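Local coordinates for protein terminal oxygenase component of carbazole 1,9a-dioxygenase (Sphingomonas, PDB 3GKQ) that probably adds dioxygen across the 1 and 9a positions of carbazole, passing electrons from a Rieske [2Fe-2S] cluster to a mononuclear nonheme iron, at residues Lys55-Arg60 with Tyr100-Gly105; Ile68-Leu73 with Thr78-Val83; Pro275-Thr280 with Glu320-Leu325; Tyr297-Gly302 with Leu325-Phe330. All blocks are in the same frame, centred on the assembly; numbering follows the deposited sequence.

Contact 1 of 4, residues Lys55-Arg60 with Tyr100-Gly105; sequences KVLLNR and YRWDNG
N59 lies over one face of the W102 indole. Its CB sits 3.4 Å from the centroid of the six-membered ring and only 4° off the ring normal, a CH-pi contact. With CG anti to the backbone N (chi1 -170°), the amide runs on toward the NE1 side, ND2 standing over the rim by the NE1-CE2 bond and the amide plane tilted 56° from the indole. N59 ND2 comes within 3.3 Å of W102 NE1, but both are donors, so this is close packing and not a bond. L57 meets the far end of the indole obliquely, its CD1 3.6 Å from W102 CH2. The carbonyl L57 O approaches in the ring plane, 3.7 Å from W102 CZ3; L58, between L57 and N59 in the strand, points its side chain away. In the Rieske domain, strand 54-61 is the middle strand of one three-stranded antiparallel sheet, and W102 begins the turn between strands 98-101 and 107-110 of a second; the indole bridges the two, with I68 and I91 also against it. An alanine in place of W102 would probably open a gap beside N59 and L57 and leave the N59 amide free to turn. R101, ending strand 98-101, grips D103 side-on: R101 NE lies 3.0 Å from D103 OD1, and R101 NH2 lies 2.7 Å from D103 OD2. R101 NH1 also forms a salt bridge with E245 of the second subunit.

Contact 2 of 4, residues Ile68-Leu73 with Thr78-Val83; sequences IADRCL and TLSDKV. With FES (Fe2/s2 (inorganic) cluster), chain H.
The first cluster-binding loop of the Rieske domain, which carries C72 and H74, is tied through D70 to S80 in the 3-10 segment 79-81. D70, at the centre of an inverse gamma turn, offers S80 both carboxylate oxygens on their syn lone pairs. S80 N donates to D70 OD1 at 2.9 Å with an angle of 157°, and S80 OG donates to D70 OD2 at a short 2.5 Å. The hydroxyl reaches OD2 because it lies between the S80 backbone N and carbonyl carbon (chi1 66°). T78 packs its methyl against the same carboxylate, T78 CG2 standing 3.5 Å from D70 OD2. With an alanine at D70, both S80 donors would probably be left without their acceptor, and the 3-10 segment would be held to the cluster loop mainly by the packing of L79. L79 fills the apolar side: its CD2 is 3.9 Å from C72 CB and its CD1 4.3 Å from I68 CD1. C72 SG in turn binds FE1 of the cluster at 2.3 Å, a metal it shares with C93. Strand 54-61 runs beside all this, L57 touching D70 and S80 and K55 bonding T78 OG1, while S340 of the second subunit bonds T78 N and D81.

Contact 3 of 4, residues Pro275-Thr280 with Glu320-Leu325; sequences PFPDPT and EKWVEL
The W322 indole is approached obliquely by P277 and D278. P277 CG comes to 3.6 Å from W322 CE3, and D278 CB to 3.7 Å from W322 CH2, so the two residues sit along the benzo half of the ring system. One indole face carries the K321 aliphatic chain, with K321 CD 4.0 Å above the plane and offset toward the rim. The other aromatic group, F276, has P277 CB 3.5 Å above its plane, which places the proline ring next to two aromatic side chains. The D278 carboxylate is inclined 54° to the indole, and D278 OD2 comes 3.7 Å from W322 CH2.

Torsions account for this placement: W322 CG lies anti to its carbonyl carbon (chi1 -56°), carrying the indole out from the helix to the loop. The carboxylate is fixed from its own side. D278 OD1 takes two donors from T280, the backbone N at 2.9 Å, which makes an Asx turn, and the hydroxyl T280 OG1, which arrives from above the carboxylate plane. D278 OD2 is claimed by K257 in a salt bridge and by N199 in a hydrogen bond, so the buried charge is probably well compensated. The peptide bonds before P275 and P277 are both cis, which bends the loop sharply at each proline. The whole is a loop between strands 270-274 and 282-289 wedged against the long helix 308-328, consistent with the helix-on-curved-sheet build of the Bet v 1-like catalytic domain.

Contact 4 of 4, residues Tyr297-Gly302 with Leu325-Phe330; sequences YLQMLG and LALNGF
Q299 and L301 reach from the strand to a single residue of the helix, L327, and nearly all of the tight packing lies there. Q299 NE2 donates to L327 O at 2.9 Å, with an N-H...acceptor angle of 167°; the donor lies in the plane of the L327 carbonyl, on a lone pair of its oxygen, and the acceptor is almost in the amide plane. The glutamine gets there with CG anti to its carbonyl carbon (chi1 -62°) and an extended chain, so that the Q299 and L327 side chains run antiparallel alongside each other. Q299 CG also lies 3.3 Å above the plane of the Y297 ring, toward the rim. Beside this polar tie the two leucines meet tip to tip: L327 CD2 is 3.9 Å from L301 CG and 4.0 Å from both L301 methyls, so the L327 methyl sits against the branched end of L301, nearly equidistant from all three carbons.

The far side of the helix end is looser. L325, N328 and G329 are partly exposed and make no close approach to the strand; the N328 side chain starts out away from it, although N328 OD1 is bonded to Q166. F330, by contrast, is buried and stacks on the iron ligand H190.

The Q299 amide is buried, and both its ends have partners. OE1 accepts from Q166 and R168, while NE2 has L327 O and, weakly, N331 OD1. With both ends gripped, the amide's flip state is probably fixed, and the L327 carbonyl gains a partner in Q299, whose side chain is about 7 Å from that of the iron ligand D334.

The four contacts form two pairs, one in each domain. Contacts 1 and 2 have centres 9 Å apart and share a sheet, since L57 N pairs with I68 O between strands 54-61 and 64-69; contacts 3 and 4 have centres 8 Å apart, share L325 and both use helix 308-328. Between the pairs, centres are at least 30 Å apart. Contacts 1, 3 and 4 are made by buried residues; contact 2 is partly buried and meets the second subunit more broadly than contact 1, which reaches it through R101. Chemistry follows place: contacts 1 and 3 rest on a tryptophan without polar bonds between their segments, while contacts 2 and 4, nearer their metals, combine side-chain hydrogen bonds with leucine packing.

Contact 1 of 4, residues Lys55-Arg60 with Tyr100-Gly105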
# COMPACT_ATOMS: atom_id res chain seq x y z
N LYS A 55 -1.08 -21.52 0.46
CA LYS A 55 -1.77 -21.59 -0.82
C LYS A 55 -1.93 -23.05 -1.25
O LYS A 55 -0.96 -23.78 -1.40
CB LYS A 55 -0.99 -20.80 -1.88
CG LYS A 55 -0.97 -19.30 -1.58
CD LYS A 55 -0.06 -18.53 -2.53
CE LYS A 55 -0.60 -18.52 -3.95
NZ LYS A 55 0.31 -17.79 -4.88
N VAL A 56 -3.18 -23.45 -1.44
CA VAL A 56 -3.51 -24.82 -1.80
C VAL A 56 -4.30 -24.90 -3.11
O VAL A 56 -5.05 -23.99 -3.45
CB VAL A 56 -4.33 -25.48 -0.66
CG1 VAL A 56 -4.61 -26.94 -0.98
CG2 VAL A 56 -3.57 -25.34 0.66
N LEU A 57 -4.13 -26.00 -3.84
CA LEU A 57 -4.85 -26.20 -5.10
C LEU A 57 -5.73 -27.44 -4.95
O LEU A 57 -5.24 -28.52 -4.63
CB LEU A 57 -3.88 -26.40 -6.27
CG LEU A 57 -4.18 -25.67 -7.59
CD1 LEU A 57 -3.50 -26.43 -8.72
CD2 LEU A 57 -5.67 -25.56 -7.85
N LEU A 58 -7.02 -27.27 -5.18
CA LEU A 58 -7.97 -28.37 -5.06
C LEU A 58 -8.43 -28.88 -6.43
O LEU A 58 -8.43 -28.14 -7.41
CB LEU A 58 -9.20 -27.93 -4.28
CG LEU A 58 -9.04 -27.21 -2.94
CD1 LEU A 58 -10.40 -26.74 -2.46
CD2 LEU A 58 -8.39 -28.14 -1.93
N ASN A 59 -8.81 -30.15 -6.48
CA ASN A 59 -9.33 -30.73 -7.71
C ASN A 59 -10.10 -31.99 -7.37
O ASN A 59 -9.81 -32.66 -6.37
CB ASN A 59 -8.20 -31.06 -8.70
CG ASN A 59 -8.73 -31.45 -10.07
OD1 ASN A 59 -9.79 -30.97 -10.50
ND2 ASN A 59 -7.99 -32.30 -10.78
N ARG A 60 -11.09 -32.30 -8.19
CA ARG A 60 -11.91 -33.48 -7.99
C ARG A 60 -11.63 -34.45 -9.13
O ARG A 60 -11.86 -34.13 -10.30
CB ARG A 60 -13.39 -33.09 -7.95
CG ARG A 60 -14.36 -34.24 -7.89
CD ARG A 60 -15.73 -33.75 -7.46
NE ARG A 60 -16.03 -34.24 -6.13
CZ ARG A 60 -16.44 -33.48 -5.12
NH1 ARG A 60 -16.59 -32.17 -5.26
NH2 ARG A 60 -16.68 -34.05 -3.95
N TYR A 100 2.95 -33.55 -11.48
CA TYR A 100 2.63 -34.15 -10.19
C TYR A 100 1.26 -34.82 -10.14
O TYR A 100 0.32 -34.37 -10.78
CB TYR A 100 2.66 -33.07 -9.09
CG TYR A 100 3.81 -32.08 -9.15
CD1 TYR A 100 3.76 -30.97 -9.99
CD2 TYR A 100 4.92 -32.24 -8.33
CE1 TYR A 100 4.80 -30.03 -10.01
CE2 TYR A 100 5.96 -31.31 -8.34
CZ TYR A 100 5.90 -30.21 -9.18
OH TYR A 100 6.93 -29.30 -9.17
N ARG A 101 1.16 -35.88 -9.34
CA ARG A 101 -0.12 -36.57 -9.17
C ARG A 101 -0.92 -35.87 -8.08
O ARG A 101 -0.36 -35.45 -7.06
CB ARG A 101 0.10 -38.03 -8.74
CG ARG A 101 0.60 -38.98 -9.84
CD ARG A 101 0.68 -40.40 -9.30
NE ARG A 101 -0.62 -40.89 -8.84
CZ ARG A 101 -1.54 -41.47 -9.62
NH1 ARG A 101 -1.30 -41.64 -10.91
NH2 ARG A 101 -2.69 -41.87 -9.11
N TRP A 102 -2.23 -35.74 -8.30
CA TRP A 102 -3.10 -35.10 -7.33
C TRP A 102 -3.22 -35.88 -6.03
O TRP A 102 -3.24 -35.28 -4.95
CB TRP A 102 -4.51 -34.91 -7.90
CG TRP A 102 -4.62 -33.89 -8.99
CD1 TRP A 102 -4.69 -34.13 -10.33
CD2 TRP A 102 -4.69 -32.47 -8.82
NE1 TRP A 102 -4.80 -32.94 -11.02
CE2 TRP A 102 -4.80 -31.90 -10.11
CE3 TRP A 102 -4.66 -31.62 -7.71
CZ2 TRP A 102 -4.88 -30.52 -10.32
CZ3 TRP A 102 -4.75 -30.24 -7.92
CH2 TRP A 102 -4.86 -29.71 -9.21
N ASP A 103 -3.29 -37.20 -6.12
CA ASP A 103 -3.46 -38.01 -4.91
C ASP A 103 -2.29 -38.05 -3.94
O ASP A 103 -2.50 -38.16 -2.74
CB ASP A 103 -3.92 -39.44 -5.27
CG ASP A 103 -2.93 -40.20 -6.13
OD1 ASP A 103 -1.84 -39.66 -6.45
OD2 ASP A 103 -3.24 -41.35 -6.49
N ASN A 104 -1.06 -37.96 -4.44
CA ASN A 104 0.09 -38.00 -3.54
C ASN A 104 1.14 -36.91 -3.78
O ASN A 104 2.19 -36.92 -3.15
CB ASN A 104 0.77 -39.38 -3.59
CG ASN A 104 1.26 -39.73 -4.99
OD1 ASN A 104 1.47 -38.86 -5.83
ND2 ASN A 104 1.47 -41.03 -5.23
N GLY A 105 0.84 -35.99 -4.69
CA GLY A 105 1.76 -34.91 -4.99
C GLY A 105 3.11 -35.29 -5.59
O GLY A 105 3.95 -34.42 -5.83

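Contact 2 of 4, residues Ile68-Leu73 with Thr78-Val83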
# COMPACT_ATOMS: atom_id res chain seq x y z
N ILE A 68 -3.29 -30.18 -2.95
CA ILE A 68 -1.84 -30.12 -2.99
C ILE A 68 -1.37 -28.67 -2.82
O ILE A 68 -2.14 -27.73 -3.05
CB ILE A 68 -1.29 -30.62 -4.35
CG1 ILE A 68 -1.87 -29.77 -5.48
CG2 ILE A 68 -1.63 -32.11 -4.55
CD1 ILE A 68 -1.34 -30.09 -6.88
N ALA A 69 -0.12 -28.51 -2.42
CA ALA A 69 0.46 -27.18 -2.26
C ALA A 69 0.42 -26.52 -3.64
O ALA A 69 0.81 -27.14 -4.64
CB ALA A 69 1.90 -27.28 -1.77
N ASP A 70 -0.04 -25.27 -3.70
CA ASP A 70 -0.15 -24.55 -4.96
C ASP A 70 1.14 -23.82 -5.34
O ASP A 70 1.15 -22.60 -5.54
CB ASP A 70 -1.33 -23.57 -4.88
CG ASP A 70 -1.74 -23.01 -6.23
OD1 ASP A 70 -1.23 -23.48 -7.27
OD2 ASP A 70 -2.60 -22.10 -6.25
N ARG A 71 2.23 -24.57 -5.43
CA ARG A 71 3.53 -24.00 -5.78
C ARG A 71 4.46 -25.07 -6.33
O ARG A 71 4.65 -26.11 -5.70
CB ARG A 71 4.19 -23.35 -4.57
CG ARG A 71 5.51 -22.67 -4.90
CD ARG A 71 5.99 -21.79 -3.75
NE ARG A 71 6.48 -22.58 -2.62
CZ ARG A 71 6.84 -22.05 -1.45
NH1 ARG A 71 6.76 -20.74 -1.25
NH2 ARG A 71 7.28 -22.84 -0.48
N CYS A 72 5.04 -24.81 -7.49
CA CYS A 72 5.95 -25.76 -8.13
C CYS A 72 7.27 -25.82 -7.36
O CYS A 72 7.79 -24.80 -6.90
CB CYS A 72 6.20 -25.35 -9.58
SG CYS A 72 7.17 -26.53 -10.58
N LEU A 73 7.81 -27.02 -7.22
CA LEU A 73 9.06 -27.24 -6.51
C LEU A 73 10.27 -26.71 -7.27
O LEU A 73 11.32 -26.47 -6.67
CB LEU A 73 9.26 -28.73 -6.25
CG LEU A 73 8.21 -29.42 -5.39
CD1 LEU A 73 8.53 -30.91 -5.31
CD2 LEU A 73 8.19 -28.79 -4.00
N THR A 78 3.34 -20.28 -8.98
CA THR A 78 2.05 -20.72 -8.50
C THR A 78 1.42 -21.55 -9.63
O THR A 78 1.16 -21.03 -10.71
CB THR A 78 1.15 -19.52 -8.17
OG1 THR A 78 1.75 -18.77 -7.10
CG2 THR A 78 -0.24 -19.97 -7.76
N LEU A 79 1.18 -22.83 -9.37
CA LEU A 79 0.61 -23.72 -10.39
C LEU A 79 -0.71 -23.21 -10.95
O LEU A 79 -0.90 -23.20 -12.17
CB LEU A 79 0.40 -25.12 -9.81
CG LEU A 79 1.66 -25.87 -9.37
CD1 LEU A 79 1.28 -27.12 -8.58
CD2 LEU A 79 2.49 -26.24 -10.60
N SER A 80 -1.60 -22.76 -10.07
CA SER A 80 -2.91 -22.26 -10.48
C SER A 80 -2.90 -21.00 -11.34
O SER A 80 -3.95 -20.56 -11.80
CB SER A 80 -3.81 -22.04 -9.25
OG SER A 80 -3.31 -21.00 -8.42
N ASP A 81 -1.73 -20.39 -11.54
CA ASP A 81 -1.66 -19.21 -12.40
C ASP A 81 -2.02 -19.60 -13.84
O ASP A 81 -2.42 -18.75 -14.64
CB ASP A 81 -0.26 -18.57 -12.36
CG ASP A 81 -0.05 -17.66 -11.15
OD1 ASP A 81 -0.99 -17.51 -10.33
OD2 ASP A 81 1.06 -17.10 -11.02
N LYS A 82 -1.85 -20.88 -14.17
CA LYS A 82 -2.19 -21.40 -15.49
C LYS A 82 -2.28 -22.92 -15.42
O LYS A 82 -1.32 -23.63 -15.73
CB LYS A 82 -1.15 -20.99 -16.54
CG LYS A 82 -1.58 -21.32 -17.97
CD LYS A 82 -0.63 -20.78 -19.02
CE LYS A 82 -1.23 -20.91 -20.42
NZ LYS A 82 -1.64 -22.32 -20.74
N VAL A 83 -3.45 -23.40 -15.00
CA VAL A 83 -3.68 -24.83 -14.85
C VAL A 83 -3.58 -25.59 -16.17
O VAL A 83 -4.24 -25.24 -17.15
CB VAL A 83 -5.07 -25.10 -14.23
CG1 VAL A 83 -5.27 -26.60 -14.05
CG2 VAL A 83 -5.18 -24.39 -12.88
FE1 FES H . 7.29 -25.34 -12.50
FE2 FES H . 9.75 -25.09 -13.74
S1 FES H . 8.33 -26.78 -13.99
S2 FES H . 8.67 -23.61 -12.32

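Contact 3 of 4, residues Pro275-Thr280 with Glu320-Leu325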
# COMPACT_ATOMS: atom_id res chain seq x y z
N PRO A 275 -31.62 -22.32 18.80
CA PRO A 275 -31.91 -22.40 17.36
C PRO A 275 -31.77 -21.01 16.74
O PRO A 275 -31.87 -20.01 17.45
CB PRO A 275 -33.35 -22.89 17.34
CG PRO A 275 -33.95 -22.14 18.49
CD PRO A 275 -32.88 -22.28 19.58
N PHE A 276 -31.55 -20.95 15.44
CA PHE A 276 -31.40 -19.66 14.76
C PHE A 276 -31.19 -19.90 13.28
O PHE A 276 -30.55 -20.88 12.89
CB PHE A 276 -30.19 -18.91 15.36
CG PHE A 276 -30.13 -17.46 14.98
CD1 PHE A 276 -29.54 -17.07 13.78
CD2 PHE A 276 -30.73 -16.50 15.78
CE1 PHE A 276 -29.55 -15.73 13.39
CE2 PHE A 276 -30.74 -15.15 15.40
CZ PHE A 276 -30.16 -14.77 14.20
N PRO A 277 -31.72 -19.02 12.42
CA PRO A 277 -32.51 -17.81 12.69
C PRO A 277 -34.00 -18.10 12.91
O PRO A 277 -34.83 -17.19 12.85
CB PRO A 277 -32.27 -16.97 11.45
CG PRO A 277 -32.29 -18.02 10.37
CD PRO A 277 -31.44 -19.13 10.97
N ASP A 278 -34.31 -19.36 13.16
CA ASP A 278 -35.69 -19.78 13.39
C ASP A 278 -35.67 -20.99 14.30
O ASP A 278 -34.68 -21.73 14.33
CB ASP A 278 -36.36 -20.13 12.05
CG ASP A 278 -37.84 -20.48 12.21
OD1 ASP A 278 -38.15 -21.64 12.56
OD2 ASP A 278 -38.68 -19.58 12.00
N PRO A 279 -36.74 -21.19 15.08
CA PRO A 279 -36.80 -22.34 16.00
C PRO A 279 -36.58 -23.68 15.30
O PRO A 279 -36.25 -24.68 15.95
CB PRO A 279 -38.20 -22.21 16.60
CG PRO A 279 -38.39 -20.73 16.66
CD PRO A 279 -37.88 -20.29 15.30
N THR A 280 -36.75 -23.71 13.98
CA THR A 280 -36.58 -24.95 13.23
C THR A 280 -35.20 -25.05 12.57
O THR A 280 -34.95 -25.98 11.80
CB THR A 280 -37.63 -25.08 12.11
OG1 THR A 280 -37.43 -24.03 11.15
CG2 THR A 280 -39.04 -24.99 12.69
N GLU A 320 -34.57 -19.22 -1.08
CA GLU A 320 -35.62 -18.23 -1.23
C GLU A 320 -35.92 -17.32 -0.04
O GLU A 320 -36.45 -16.22 -0.24
CB GLU A 320 -36.90 -18.94 -1.66
CG GLU A 320 -36.88 -19.43 -3.11
CD GLU A 320 -37.78 -20.63 -3.34
OE1 GLU A 320 -38.88 -20.67 -2.75
OE2 GLU A 320 -37.40 -21.52 -4.13
N LYS A 321 -35.59 -17.74 1.17
CA LYS A 321 -35.91 -16.92 2.33
C LYS A 321 -34.76 -16.56 3.28
O LYS A 321 -34.40 -15.39 3.41
CB LYS A 321 -37.02 -17.60 3.13
CG LYS A 321 -37.49 -16.83 4.36
CD LYS A 321 -38.62 -17.58 5.07
CE LYS A 321 -39.22 -16.78 6.21
NZ LYS A 321 -40.37 -17.50 6.85
N TRP A 322 -34.20 -17.57 3.92
CA TRP A 322 -33.15 -17.38 4.91
C TRP A 322 -31.85 -16.69 4.49
O TRP A 322 -31.25 -15.98 5.30
CB TRP A 322 -32.85 -18.72 5.56
CG TRP A 322 -34.09 -19.31 6.15
CD1 TRP A 322 -34.67 -20.51 5.84
CD2 TRP A 322 -34.93 -18.71 7.15
NE1 TRP A 322 -35.81 -20.69 6.57
CE2 TRP A 322 -36.00 -19.60 7.39
CE3 TRP A 322 -34.88 -17.51 7.87
CZ2 TRP A 322 -37.01 -19.33 8.32
CZ3 TRP A 322 -35.89 -17.24 8.80
CH2 TRP A 322 -36.94 -18.15 9.01
N VAL A 323 -31.42 -16.88 3.25
CA VAL A 323 -30.19 -16.23 2.80
C VAL A 323 -30.27 -14.71 2.91
O VAL A 323 -29.40 -14.08 3.52
CB VAL A 323 -29.83 -16.63 1.35
CG1 VAL A 323 -28.78 -15.68 0.78
CG2 VAL A 323 -29.30 -18.06 1.32
N GLU A 324 -31.32 -14.11 2.35
CA GLU A 324 -31.47 -12.66 2.39
C GLU A 324 -32.05 -12.10 3.69
O GLU A 324 -31.70 -10.99 4.10
CB GLU A 324 -32.35 -12.18 1.23
CG GLU A 324 -31.73 -12.35 -0.15
CD GLU A 324 -30.34 -11.74 -0.27
OE1 GLU A 324 -30.08 -10.70 0.37
OE2 GLU A 324 -29.51 -12.31 -1.02
N LEU A 325 -32.91 -12.87 4.35
CA LEU A 325 -33.54 -12.41 5.58
C LEU A 325 -32.64 -12.51 6.81
O LEU A 325 -32.66 -11.63 7.68
CB LEU A 325 -34.82 -13.22 5.85
CG LEU A 325 -36.08 -12.53 6.41
CD1 LEU A 325 -36.78 -13.52 7.34
CD2 LEU A 325 -35.74 -11.26 7.17

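Contact 4 of 4, residues Tyr297-Gly302 with Leu325-Phe330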
# COMPACT_ATOMS: atom_id res chain seq x y z
N TYR A 297 -15.58 -16.07 6.12
CA TYR A 297 -16.74 -16.17 6.99
C TYR A 297 -17.72 -17.15 6.34
O TYR A 297 -18.35 -16.83 5.33
CB TYR A 297 -17.37 -14.78 7.17
CG TYR A 297 -18.68 -14.75 7.93
CD1 TYR A 297 -18.88 -15.55 9.06
CD2 TYR A 297 -19.71 -13.89 7.54
CE1 TYR A 297 -20.06 -15.48 9.79
CE2 TYR A 297 -20.91 -13.82 8.26
CZ TYR A 297 -21.07 -14.62 9.39
OH TYR A 297 -22.24 -14.54 10.12
N LEU A 298 -17.81 -18.35 6.91
CA LEU A 298 -18.66 -19.42 6.41
C LEU A 298 -19.92 -19.52 7.27
O LEU A 298 -19.82 -19.74 8.48
CB LEU A 298 -17.90 -20.75 6.47
CG LEU A 298 -18.01 -21.82 5.38
CD1 LEU A 298 -17.96 -23.18 6.05
CD2 LEU A 298 -19.28 -21.68 4.57
N GLN A 299 -21.09 -19.36 6.66
CA GLN A 299 -22.36 -19.42 7.37
C GLN A 299 -23.16 -20.65 6.94
O GLN A 299 -23.57 -20.73 5.79
CB GLN A 299 -23.20 -18.18 7.07
CG GLN A 299 -22.59 -16.88 7.51
CD GLN A 299 -23.30 -15.69 6.90
OE1 GLN A 299 -23.16 -15.42 5.70
NE2 GLN A 299 -24.08 -14.99 7.71
N MET A 300 -23.37 -21.58 7.86
CA MET A 300 -24.13 -22.79 7.54
C MET A 300 -25.42 -22.85 8.34
O MET A 300 -25.45 -22.51 9.52
CB MET A 300 -23.31 -24.05 7.85
CG MET A 300 -21.88 -24.07 7.33
SD MET A 300 -21.74 -23.76 5.57
CE MET A 300 -22.41 -25.30 4.91
N LEU A 301 -26.50 -23.27 7.68
CA LEU A 301 -27.79 -23.42 8.34
C LEU A 301 -28.17 -24.89 8.24
O LEU A 301 -28.11 -25.49 7.17
CB LEU A 301 -28.86 -22.56 7.67
CG LEU A 301 -28.76 -21.05 7.87
CD1 LEU A 301 -30.00 -20.39 7.30
CD2 LEU A 301 -28.63 -20.71 9.35
N GLY A 302 -28.53 -25.48 9.37
CA GLY A 302 -28.90 -26.88 9.37
C GLY A 302 -30.31 -27.11 9.87
O GLY A 302 -30.83 -26.35 10.69
N LEU A 325 -32.91 -12.87 4.35
CA LEU A 325 -33.54 -12.41 5.58
C LEU A 325 -32.64 -12.51 6.81
O LEU A 325 -32.66 -11.63 7.68
CB LEU A 325 -34.82 -13.22 5.85
CG LEU A 325 -36.08 -12.53 6.41
CD1 LEU A 325 -36.78 -13.52 7.34
CD2 LEU A 325 -35.74 -11.26 7.17
N ALA A 326 -31.84 -13.57 6.89
CA ALA A 326 -30.98 -13.77 8.05
C ALA A 326 -29.48 -13.70 7.76
O ALA A 326 -28.79 -12.82 8.28
CB ALA A 326 -31.32 -15.11 8.71
N LEU A 327 -28.97 -14.63 6.96
CA LEU A 327 -27.55 -14.67 6.65
C LEU A 327 -27.00 -13.30 6.26
O LEU A 327 -25.88 -12.95 6.64
CB LEU A 327 -27.26 -15.71 5.56
CG LEU A 327 -27.70 -17.13 5.92
CD1 LEU A 327 -27.06 -18.13 4.96
CD2 LEU A 327 -27.30 -17.46 7.35
N ASN A 328 -27.78 -12.54 5.50
CA ASN A 328 -27.36 -11.20 5.10
C ASN A 328 -28.13 -10.16 5.93
O ASN A 328 -27.54 -9.26 6.52
CB ASN A 328 -27.62 -10.94 3.61
CG ASN A 328 -26.83 -11.89 2.71
OD1 ASN A 328 -25.84 -12.48 3.12
ND2 ASN A 328 -27.28 -12.01 1.46
N GLY A 329 -29.45 -10.32 5.98
CA GLY A 329 -30.30 -9.40 6.71
C GLY A 329 -29.98 -9.23 8.18
O GLY A 329 -30.22 -8.16 8.75
N PHE A 330 -29.45 -10.27 8.80
CA PHE A 330 -29.10 -10.22 10.21
C PHE A 330 -27.59 -10.12 10.45
O PHE A 330 -27.14 -9.28 11.23
CB PHE A 330 -29.63 -11.47 10.92
CG PHE A 330 -29.47 -11.45 12.41
CD1 PHE A 330 -30.41 -10.81 13.22
CD2 PHE A 330 -28.38 -12.07 13.02
CE1 PHE A 330 -30.28 -10.80 14.60
CE2 PHE A 330 -28.24 -12.06 14.41
CZ PHE A 330 -29.19 -11.43 15.20